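PDB 2ZGI: putative 4-amino-4-deoxychorismate lyase from Thermus thermophilus, which probably acts as a pyridoxal-phosphate-dependent lyase of the class-IV aminotransferase family, with 4-amino-4-deoxychorismate as the putative substrate. Local coordinates for residues 42-47 against 178-183; 68-73 against 77-82; 213-218 against 223-228. One frame throughout, in Å; residues are numbered along the deposited sequence.

Interaction 1. Residues 42-47 against 178-183; sequences LARLRR and GGLEGI. With PLP (pyridoxal-5'-phosphate), chain P; SO4 (sulfate ion), chain O.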
loop_
_atom_site.group_PDB
_atom_site.type_symbol
_atom_site.label_atom_id
_atom_site.label_comp_id
_atom_site.label_asym_id
_atom_site.label_seq_id
_atom_site.Cartn_x
_atom_site.Cartn_y
_atom_site.Cartn_z
ATOM N N LEU D 42 4.987 -25.454 -24.861
ATOM C CA LEU D 42 4.500 -24.835 -26.107
ATOM C C LEU D 42 3.036 -24.398 -26.006
ATOM O O LEU D 42 2.651 -23.376 -26.550
ATOM C CB LEU D 42 4.750 -25.733 -27.324
ATOM C CG LEU D 42 6.238 -26.020 -27.592
ATOM C CD1 LEU D 42 6.438 -26.958 -28.818
ATOM C CD2 LEU D 42 7.048 -24.725 -27.756
ATOM N N ALA D 43 2.234 -25.187 -25.296
ATOM C CA ALA D 43 0.843 -24.835 -24.984
ATOM C C ALA D 43 0.785 -23.532 -24.179
ATOM O O ALA D 43 0.067 -22.606 -24.538
ATOM C CB ALA D 43 0.193 -25.954 -24.206
ATOM N N ARG D 44 1.552 -23.460 -23.094
ATOM C CA ARG D 44 1.569 -22.226 -22.294
ATOM C C ARG D 44 2.027 -21.006 -23.095
ATOM O O ARG D 44 1.407 -19.942 -23.021
ATOM C CB ARG D 44 2.448 -22.381 -21.055
ATOM C CG ARG D 44 2.399 -21.119 -20.159
ATOM C CD ARG D 44 3.068 -21.336 -18.815
ATOM N NE ARG D 44 4.514 -21.371 -18.983
ATOM C CZ ARG D 44 5.384 -21.621 -18.008
ATOM N NH1 ARG D 44 4.957 -21.865 -16.753
ATOM N NH2 ARG D 44 6.684 -21.647 -18.300
ATOM N N LEU D 45 3.120 -21.166 -23.850
ATOM C CA LEU D 45 3.720 -20.077 -24.623
ATOM C C LEU D 45 2.720 -19.515 -25.625
ATOM O O LEU D 45 2.560 -18.300 -25.748
ATOM C CB LEU D 45 5.018 -20.555 -25.333
ATOM C CG LEU D 45 5.866 -19.508 -26.070
ATOM C CD1 LEU D 45 6.444 -18.473 -25.082
ATOM C CD2 LEU D 45 7.005 -20.131 -26.925
ATOM N N ARG D 46 2.014 -20.399 -26.335
ATOM C CA ARG D 46 0.937 -19.947 -27.224
ATOM C C ARG D 46 -0.172 -19.217 -26.457
ATOM O O ARG D 46 -0.699 -18.227 -26.952
ATOM C CB ARG D 46 0.324 -21.137 -27.986
ATOM C CG ARG D 46 -0.850 -20.798 -28.895
ATOM C CD ARG D 46 -1.251 -22.059 -29.670
ATOM N NE ARG D 46 -2.004 -21.695 -30.863
ATOM C CZ ARG D 46 -3.321 -21.476 -30.896
ATOM N NH1 ARG D 46 -4.068 -21.604 -29.790
ATOM N NH2 ARG D 46 -3.898 -21.122 -32.047
ATOM N N ARG D 47 -0.538 -19.730 -25.281
ATOM C CA ARG D 47 -1.609 -19.130 -24.465
ATOM C C ARG D 47 -1.214 -17.724 -24.002
ATOM O O ARG D 47 -1.983 -16.779 -24.101
ATOM C CB ARG D 47 -1.913 -19.988 -23.237
ATOM C CG ARG D 47 -2.919 -21.131 -23.477
ATOM C CD ARG D 47 -3.461 -21.698 -22.173
ATOM N NE ARG D 47 -2.411 -22.194 -21.279
ATOM C CZ ARG D 47 -1.968 -23.450 -21.280
ATOM N NH1 ARG D 47 -2.481 -24.336 -22.141
ATOM N NH2 ARG D 47 -1.030 -23.828 -20.423
ATOM N N GLY D 178 -2.143 -16.534 -7.341
ATOM C CA GLY D 178 -1.883 -15.131 -7.632
ATOM C C GLY D 178 -0.645 -14.802 -8.460
ATOM O O GLY D 178 -0.401 -13.645 -8.748
ATOM N N GLY D 179 0.123 -15.821 -8.845
ATOM C CA GLY D 179 1.335 -15.626 -9.627
ATOM C C GLY D 179 1.219 -16.351 -10.960
ATOM O O GLY D 179 0.127 -16.511 -11.503
ATOM N N LEU D 180 2.354 -16.797 -11.477
ATOM C CA LEU D 180 2.388 -17.619 -12.684
ATOM C C LEU D 180 1.935 -19.037 -12.349
ATOM O O LEU D 180 2.386 -19.606 -11.360
ATOM C CB LEU D 180 3.828 -17.633 -13.228
ATOM C CG LEU D 180 4.153 -18.586 -14.391
ATOM C CD1 LEU D 180 3.266 -18.308 -15.586
ATOM C CD2 LEU D 180 5.593 -18.446 -14.764
ATOM N N GLU D 181 1.030 -19.608 -13.143
ATOM C CA GLU D 181 0.816 -21.056 -13.069
ATOM C C GLU D 181 2.020 -21.717 -13.742
ATOM O O GLU D 181 2.075 -21.876 -14.988
ATOM C CB GLU D 181 -0.496 -21.544 -13.697
ATOM C CG GLU D 181 -0.953 -22.922 -13.138
ATOM C CD GLU D 181 -2.094 -23.573 -13.966
ATOM O OE1 GLU D 181 -3.267 -23.433 -13.571
ATOM O OE2 GLU D 181 -1.825 -24.210 -15.011
ATOM N N GLY D 182 2.998 -22.034 -12.908
ATOM C CA GLY D 182 4.144 -22.788 -13.304
ATOM C C GLY D 182 3.749 -24.193 -13.726
ATOM O O GLY D 182 2.829 -24.819 -13.157
ATOM N N ILE D 183 4.466 -24.676 -14.731
ATOM C CA ILE D 183 4.303 -26.020 -15.237
ATOM C C ILE D 183 4.815 -27.018 -14.201
ATOM O O ILE D 183 4.158 -28.031 -13.952
ATOM C CB ILE D 183 5.017 -26.156 -16.618
ATOM C CG1 ILE D 183 4.184 -25.430 -17.680
ATOM C CG2 ILE D 183 5.261 -27.631 -17.004
ATOM C CD1 ILE D 183 4.970 -24.946 -18.893
HETATM N N1 PLP P . 7.643 -17.901 -11.181
HETATM C C2 PLP P . 8.027 -17.017 -12.125
HETATM C C2A PLP P . 7.884 -15.547 -11.851
HETATM C C3 PLP P . 8.570 -17.468 -13.332
HETATM O O3 PLP P . 8.945 -16.537 -14.255
HETATM C C4 PLP P . 8.670 -18.846 -13.559
HETATM C C4A PLP P . 9.198 -19.429 -14.852
HETATM C C5 PLP P . 8.233 -19.734 -12.578
HETATM C C6 PLP P . 7.719 -19.213 -11.391
HETATM C C5A PLP P . 8.343 -21.236 -12.731
HETATM O O4P PLP P . 7.538 -21.798 -13.768
HETATM P P PLP P . 7.838 -23.213 -14.454
HETATM O O1P PLP P . 7.683 -24.272 -13.391
HETATM O O2P PLP P . 9.254 -23.225 -14.987
HETATM O O3P PLP P . 6.789 -23.183 -15.516
HETATM S S SO4 O . -1.246 -20.609 -18.009
HETATM O O1 SO4 O . -2.311 -19.785 -17.423
HETATM O O2 SO4 O . -1.378 -22.012 -17.648
HETATM O O3 SO4 O . -1.267 -20.505 -19.473
HETATM O O4 SO4 O . 0.025 -20.130 -17.451
#
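Arg44, on helix 38-51, and Ile183, where helix 183-194 begins, come closest, their CA atoms 8.5 Å apart, so side chains must span the gap. Arg44 does most of this: CG stands anti to the backbone N (chi1 -176°), sending the chain straight out before a bend at chi3 turns the guanidinium to the cofactor. NH1 donates to PLP O3P at 2.6 Å and, weakly, to Glu181 O at 3.4 Å, both near the guanidinium plane. Over one face sits Ile183 CD1, 3.5 Å from Arg44 CZ. Ile183 N adds a bond of 2.9 Å to PLP O3P, so this oxygen is held from both segments; Arg44 NH2 reaches it weakly and also bonds Thr26 OG1. Leu180 CD2 packs on the pyridine ring, 3.3 Å from PLP C4. A methionine in place of this arginine would probably deprive PLP O3P of a charge and a short bond, and Glu181 O of its weak donor. Arg47 NE donates an almost straight hydrogen bond (2.7 Å, 177°) to O3 of a sulfate probably from the crystallisation liquor. Gly182, the N-cap, and the Ile183 amide form the phosphate-holding start of helix 183-194, joined by Arg44 in the pyridoxal-phosphate pocket.

Interaction 2. Residues 68-73 against 77-82; sequences ALLRAF and PCLRLR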
loop_
_atom_site.group_PDB
_atom_site.type_symbol
_atom_site.label_atom_id
_atom_site.label_comp_id
_atom_site.label_asym_id
_atom_site.label_seq_id
_atom_site.Cartn_x
_atom_site.Cartn_y
_atom_site.Cartn_z
ATOM N N ALA D 68 17.712 -28.053 -34.399
ATOM C CA ALA D 68 18.990 -27.371 -34.588
ATOM C C ALA D 68 19.732 -27.181 -33.269
ATOM O O ALA D 68 20.949 -27.425 -33.191
ATOM C CB ALA D 68 18.791 -26.023 -35.284
ATOM N N LEU D 69 19.006 -26.755 -32.236
ATOM C CA LEU D 69 19.634 -26.504 -30.939
ATOM C C LEU D 69 20.196 -27.793 -30.353
ATOM O O LEU D 69 21.332 -27.825 -29.864
ATOM C CB LEU D 69 18.655 -25.833 -29.964
ATOM C CG LEU D 69 18.093 -24.454 -30.325
ATOM C CD1 LEU D 69 17.040 -24.016 -29.327
ATOM C CD2 LEU D 69 19.214 -23.384 -30.443
ATOM N N LEU D 70 19.384 -28.840 -30.386
ATOM C CA LEU D 70 19.761 -30.163 -29.881
ATOM C C LEU D 70 20.948 -30.774 -30.645
ATOM O O LEU D 70 21.798 -31.469 -30.060
ATOM C CB LEU D 70 18.557 -31.099 -29.951
ATOM C CG LEU D 70 17.672 -31.329 -28.712
ATOM C CD1 LEU D 70 17.821 -30.317 -27.611
ATOM C CD2 LEU D 70 16.214 -31.513 -29.073
ATOM N N ARG D 71 20.992 -30.515 -31.944
ATOM C CA ARG D 71 22.121 -30.930 -32.773
ATOM C C ARG D 71 23.413 -30.228 -32.406
ATOM O O ARG D 71 24.481 -30.822 -32.515
ATOM C CB ARG D 71 21.788 -30.768 -34.252
ATOM C CG ARG D 71 20.958 -31.951 -34.721
ATOM C CD ARG D 71 20.140 -31.677 -35.945
ATOM N NE ARG D 71 19.427 -32.894 -36.354
ATOM C CZ ARG D 71 19.081 -33.176 -37.606
ATOM N NH1 ARG D 71 19.394 -32.332 -38.585
ATOM N NH2 ARG D 71 18.433 -34.306 -37.880
ATOM N N ALA D 72 23.305 -28.993 -31.925
ATOM C CA ALA D 72 24.467 -28.207 -31.539
ATOM C C ALA D 72 25.095 -28.677 -30.225
ATOM O O ALA D 72 26.248 -28.339 -29.940
ATOM C CB ALA D 72 24.106 -26.741 -31.452
ATOM N N PHE D 73 24.348 -29.454 -29.437
ATOM C CA PHE D 73 24.836 -29.941 -28.134
ATOM C C PHE D 73 24.627 -31.433 -27.935
ATOM O O PHE D 73 23.974 -31.838 -26.956
ATOM C CB PHE D 73 24.152 -29.197 -26.990
ATOM C CG PHE D 73 24.465 -27.740 -26.942
ATOM C CD1 PHE D 73 25.600 -27.284 -26.277
ATOM C CD2 PHE D 73 23.617 -26.819 -27.540
ATOM C CE1 PHE D 73 25.895 -25.937 -26.233
ATOM C CE2 PHE D 73 23.903 -25.466 -27.497
ATOM C CZ PHE D 73 25.038 -25.021 -26.851
ATOM N N PRO D 77 24.973 -33.272 -21.048
ATOM C CA PRO D 77 24.117 -34.062 -20.155
ATOM C C PRO D 77 22.747 -33.416 -19.990
ATOM O O PRO D 77 21.724 -34.098 -20.055
ATOM C CB PRO D 77 24.868 -34.065 -18.815
ATOM C CG PRO D 77 26.217 -33.506 -19.074
ATOM C CD PRO D 77 26.300 -32.980 -20.465
ATOM N N CYS D 78 22.734 -32.101 -19.793
ATOM C CA CYS D 78 21.494 -31.346 -19.754
ATOM C C CYS D 78 21.683 -29.990 -20.390
ATOM O O CYS D 78 22.814 -29.509 -20.517
ATOM C CB CYS D 78 21.034 -31.163 -18.311
ATOM S SG CYS D 78 20.703 -32.719 -17.461
ATOM N N LEU D 79 20.561 -29.397 -20.790
ATOM C CA LEU D 79 20.511 -28.117 -21.472
ATOM C C LEU D 79 19.445 -27.274 -20.817
ATOM O O LEU D 79 18.467 -27.805 -20.298
ATOM C CB LEU D 79 20.135 -28.317 -22.944
ATOM C CG LEU D 79 21.197 -29.003 -23.796
ATOM C CD1 LEU D 79 20.617 -29.364 -25.160
ATOM C CD2 LEU D 79 22.397 -28.081 -23.968
ATOM N N ARG D 80 19.656 -25.966 -20.824
ATOM C CA ARG D 80 18.606 -25.004 -20.530
ATOM C C ARG D 80 18.203 -24.371 -21.851
ATOM O O ARG D 80 19.052 -23.865 -22.615
ATOM C CB ARG D 80 19.095 -23.935 -19.548
ATOM C CG ARG D 80 17.981 -23.006 -19.034
ATOM C CD ARG D 80 18.572 -21.619 -18.768
ATOM N NE ARG D 80 17.599 -20.577 -18.456
ATOM C CZ ARG D 80 17.285 -19.561 -19.268
ATOM N NH1 ARG D 80 17.839 -19.456 -20.473
ATOM N NH2 ARG D 80 16.395 -18.649 -18.882
ATOM N N LEU D 81 16.907 -24.395 -22.126
ATOM C CA LEU D 81 16.396 -23.879 -23.368
ATOM C C LEU D 81 15.507 -22.715 -23.068
ATOM O O LEU D 81 14.877 -22.649 -22.008
ATOM C CB LEU D 81 15.560 -24.964 -24.096
ATOM C CG LEU D 81 16.182 -26.342 -24.302
ATOM C CD1 LEU D 81 15.115 -27.373 -24.729
ATOM C CD2 LEU D 81 17.205 -26.188 -25.401
ATOM N N ARG D 82 15.420 -21.806 -24.021
ATOM C CA ARG D 82 14.519 -20.709 -23.890
ATOM C C ARG D 82 13.871 -20.339 -25.213
ATOM O O ARG D 82 14.571 -20.159 -26.226
ATOM C CB ARG D 82 15.306 -19.537 -23.356
ATOM C CG ARG D 82 14.448 -18.433 -22.849
ATOM C CD ARG D 82 15.274 -17.194 -22.929
ATOM N NE ARG D 82 14.409 -16.126 -23.316
ATOM C CZ ARG D 82 13.786 -15.360 -22.443
ATOM N NH1 ARG D 82 14.011 -15.568 -21.162
ATOM N NH2 ARG D 82 12.982 -14.403 -22.861
#
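Leu69, Leu70 and Phe73 meet Leu79 and Leu81 in a purely apolar helix-on-sheet contact, where the C-terminal end of helix 59-72 returns through a short loop to strand 78-86 and lies over one face of its antiparallel sheet. Two CA separations fix the spacing, 8.6 Å for Leu69 and Leu81 and 8.1 Å for Phe73 and Leu79; at this spacing the side chains of the two segments meet in a single apolar layer. Leu79 is the hub. With CG anti to the carbonyl carbon (chi1 -69°), both of its methyls are directed at the helix segment and divide the work: CD1 touches Leu70 CD1 at 3.8 Å, while CD2 meets the base of the Phe73 ring, 3.6 Å from Phe73 CG, approaching obliquely. Phe73 CB adds to this, 3.7 Å from Leu79 CD2. One turn back along the helix, Leu69 CD1 makes a looser approach of 4.5 Å to Leu81 CD2. Ala94 of strand 89-96 extends the same apolar layer, and Met1 of the second subunit packs on Leu69 and Ala72. On the strand, Cys78 is disulfide-bonded to Cys243. Backbone bonds from Leu79 to Ala30 and from Leu81 to Leu28 are spent within the sheet. With no polar bond between the two segments, their contact depends on shape and apolar burial rather than on directional bonds, the short connection keeping them close.

Interaction 3. Residues 213-218 against 223-228; sequences LLLAGS and LPVRPP. With PLP (pyridoxal-5'-phosphate), chain P.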
loop_
_atom_site.group_PDB
_atom_site.type_symbol
_atom_site.label_atom_id
_atom_site.label_comp_id
_atom_site.label_asym_id
_atom_site.label_seq_id
_atom_site.Cartn_x
_atom_site.Cartn_y
_atom_site.Cartn_z
ATOM N N LEU D 213 7.777 -24.766 3.300
ATOM C CA LEU D 213 7.802 -24.158 1.972
ATOM C C LEU D 213 8.683 -24.962 1.022
ATOM O O LEU D 213 9.676 -25.577 1.438
ATOM C CB LEU D 213 8.304 -22.708 2.020
ATOM C CG LEU D 213 7.294 -21.593 2.334
ATOM C CD1 LEU D 213 7.994 -20.227 2.297
ATOM C CD2 LEU D 213 6.076 -21.603 1.372
ATOM N N LEU D 214 8.286 -24.986 -0.245
ATOM C CA LEU D 214 9.102 -25.553 -1.301
ATOM C C LEU D 214 8.976 -24.673 -2.546
ATOM O O LEU D 214 8.039 -23.863 -2.657
ATOM C CB LEU D 214 8.707 -27.007 -1.621
ATOM C CG LEU D 214 8.797 -28.103 -0.535
ATOM C CD1 LEU D 214 7.425 -28.292 0.087
ATOM C CD2 LEU D 214 9.295 -29.424 -1.117
ATOM N N LEU D 215 9.930 -24.847 -3.463
ATOM C CA LEU D 215 10.032 -24.073 -4.690
ATOM C C LEU D 215 10.078 -25.000 -5.894
ATOM O O LEU D 215 10.889 -25.922 -5.933
ATOM C CB LEU D 215 11.304 -23.212 -4.661
ATOM C CG LEU D 215 11.446 -22.188 -3.521
ATOM C CD1 LEU D 215 12.835 -21.555 -3.584
ATOM C CD2 LEU D 215 10.337 -21.111 -3.593
ATOM N N ALA D 216 9.204 -24.761 -6.862
ATOM C CA ALA D 216 9.164 -25.562 -8.072
ATOM C C ALA D 216 9.492 -24.671 -9.266
ATOM O O ALA D 216 9.026 -23.553 -9.333
ATOM C CB ALA D 216 7.789 -26.162 -8.240
ATOM N N GLY D 217 10.281 -25.179 -10.214
ATOM C CA GLY D 217 10.528 -24.472 -11.470
ATOM C C GLY D 217 11.279 -25.347 -12.478
ATOM O O GLY D 217 11.892 -26.354 -12.115
ATOM N N SER D 218 11.230 -24.950 -13.745
ATOM C CA SER D 218 11.854 -25.735 -14.823
ATOM C C SER D 218 13.363 -25.844 -14.697
ATOM O O SER D 218 13.944 -26.837 -15.147
ATOM C CB SER D 218 11.518 -25.125 -16.175
ATOM O OG SER D 218 10.146 -25.350 -16.427
ATOM N N LEU D 223 12.593 -27.880 -4.949
ATOM C CA LEU D 223 13.624 -27.550 -3.999
ATOM C C LEU D 223 12.960 -27.183 -2.673
ATOM O O LEU D 223 12.060 -26.323 -2.643
ATOM C CB LEU D 223 14.420 -26.388 -4.581
ATOM C CG LEU D 223 15.779 -25.892 -4.122
ATOM C CD1 LEU D 223 16.885 -26.945 -4.109
ATOM C CD2 LEU D 223 16.129 -24.782 -5.086
ATOM N N PRO D 224 13.381 -27.842 -1.571
ATOM C CA PRO D 224 12.765 -27.494 -0.305
ATOM C C PRO D 224 13.401 -26.247 0.281
ATOM O O PRO D 224 14.590 -26.000 0.064
ATOM C CB PRO D 224 13.077 -28.707 0.581
ATOM C CG PRO D 224 14.395 -29.213 0.085
ATOM C CD PRO D 224 14.424 -28.881 -1.410
ATOM N N VAL D 225 12.597 -25.470 1.009
ATOM C CA VAL D 225 13.100 -24.394 1.831
ATOM C C VAL D 225 13.347 -24.998 3.222
ATOM O O VAL D 225 12.431 -25.575 3.828
ATOM C CB VAL D 225 12.110 -23.209 1.906
ATOM C CG1 VAL D 225 12.641 -22.119 2.821
ATOM C CG2 VAL D 225 11.808 -22.640 0.505
ATOM N N ARG D 226 14.582 -24.877 3.712
ATOM C CA ARG D 226 15.018 -25.553 4.945
ATOM C C ARG D 226 14.848 -27.064 4.763
ATOM O O ARG D 226 14.265 -27.499 3.751
ATOM C CB ARG D 226 14.261 -25.023 6.183
ATOM C CG ARG D 226 14.251 -23.511 6.255
ATOM C CD ARG D 226 14.051 -22.990 7.673
ATOM N NE ARG D 226 14.835 -21.770 7.888
ATOM C CZ ARG D 226 14.338 -20.555 8.124
ATOM N NH1 ARG D 226 13.026 -20.344 8.211
ATOM N NH2 ARG D 226 15.175 -19.543 8.290
ATOM N N PRO D 227 15.390 -27.876 5.696
ATOM C CA PRO D 227 15.247 -29.319 5.502
ATOM C C PRO D 227 13.806 -29.734 5.248
ATOM O O PRO D 227 12.903 -29.250 5.932
ATOM C CB PRO D 227 15.766 -29.894 6.821
ATOM C CG PRO D 227 16.874 -28.943 7.183
ATOM C CD PRO D 227 16.390 -27.569 6.736
ATOM N N PRO D 228 13.583 -30.606 4.248
ATOM C CA PRO D 228 12.217 -31.054 3.980
ATOM C C PRO D 228 11.727 -32.067 5.016
ATOM O O PRO D 228 12.543 -32.718 5.682
ATOM C CB PRO D 228 12.335 -31.737 2.615
ATOM C CG PRO D 228 13.752 -32.230 2.561
ATOM C CD PRO D 228 14.566 -31.228 3.339
HETATM N N1 PLP P . 7.643 -17.901 -11.181
HETATM C C2 PLP P . 8.027 -17.017 -12.125
HETATM C C2A PLP P . 7.884 -15.547 -11.851
HETATM C C3 PLP P . 8.570 -17.468 -13.332
HETATM O O3 PLP P . 8.945 -16.537 -14.255
HETATM C C4 PLP P . 8.670 -18.846 -13.559
HETATM C C4A PLP P . 9.198 -19.429 -14.852
HETATM C C5 PLP P . 8.233 -19.734 -12.578
HETATM C C6 PLP P . 7.719 -19.213 -11.391
HETATM C C5A PLP P . 8.343 -21.236 -12.731
HETATM O O4P PLP P . 7.538 -21.798 -13.768
HETATM P P PLP P . 7.838 -23.213 -14.454
HETATM O O1P PLP P . 7.683 -24.272 -13.391
HETATM O O2P PLP P . 9.254 -23.225 -14.987
HETATM O O3P PLP P . 6.789 -23.183 -15.516
HETATM O O HOH W 1 10.809 -27.544 3.396
HETATM O O HOH W 2 10.044 -24.007 5.041
#
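Leu213 O has two polar partners: Val225 N donates to it at 3.0 Å, and water 1 lies 3.0 Å from the same Leu213 O. The Val225 amide stands 38° out of the carbonyl plane. Water 2 extends the pairing beyond this bond, accepting from Leu213 N at 3.0 Å and donating to Val225 O at 3.1 Å, which replaces a direct backbone link with a bridge. Further along, Leu215 and Leu223 form an antiparallel hydrogen-bonded pair whose two bonds lie in the carbonyl planes, Leu215 N to Leu223 O at 2.7 Å and Leu223 N to Leu215 O at 2.8 Å. Leu214 and Pro224 are the adjoining non-hydrogen-bonded pair, so the missing N-H of the proline costs this ladder nothing. Leu214 leans its CG and CD2 over the proline CA, on the face of the sheet opposite to Leu215 and Leu223. Val225, CG1 anti to the backbone N (chi1 178°), turns CG2 back to the first strand, 3.8 Å from Leu213 CB, where Leu215 CG also approaches it. Just past the end of strand 212-217, Ser218 reaches the cofactor: its OG donates to PLP O2P at 2.7 Å, and its backbone N bonds the same oxygen. This beta hairpin belongs to the mixed sheet, with strand 212-217 paired on its other side to strand 164-169 and Pro224 and Arg226 backbone-bonded to Val109; Leu214 and Pro228 pack on helix 233-239, while Leu215 and Val225 rest on Val111 of strand 111-117.

Interactions 1 and 3 meet at the cofactor: their centres are 20 Å apart, yet each touches the PLP phosphate, residues 42-47 and 178-183 through O3P and residues 213-218 through O2P. Interaction 2 is nested in the chain between the segments of interaction 1, and interaction 3 follows both. The centre of interaction 2 lies 22 Å from that of interaction 1 and 26 Å from that of interaction 3, with the nearest atoms about 7 Å apart in each case. Successive helices 38-51 and 59-72 connect interactions 1 and 2, the latter packing on the four-stranded antiparallel sheet. Interaction 3 belongs to the mixed sheet. Phosphate binding thus draws together groups from both halves of the fold.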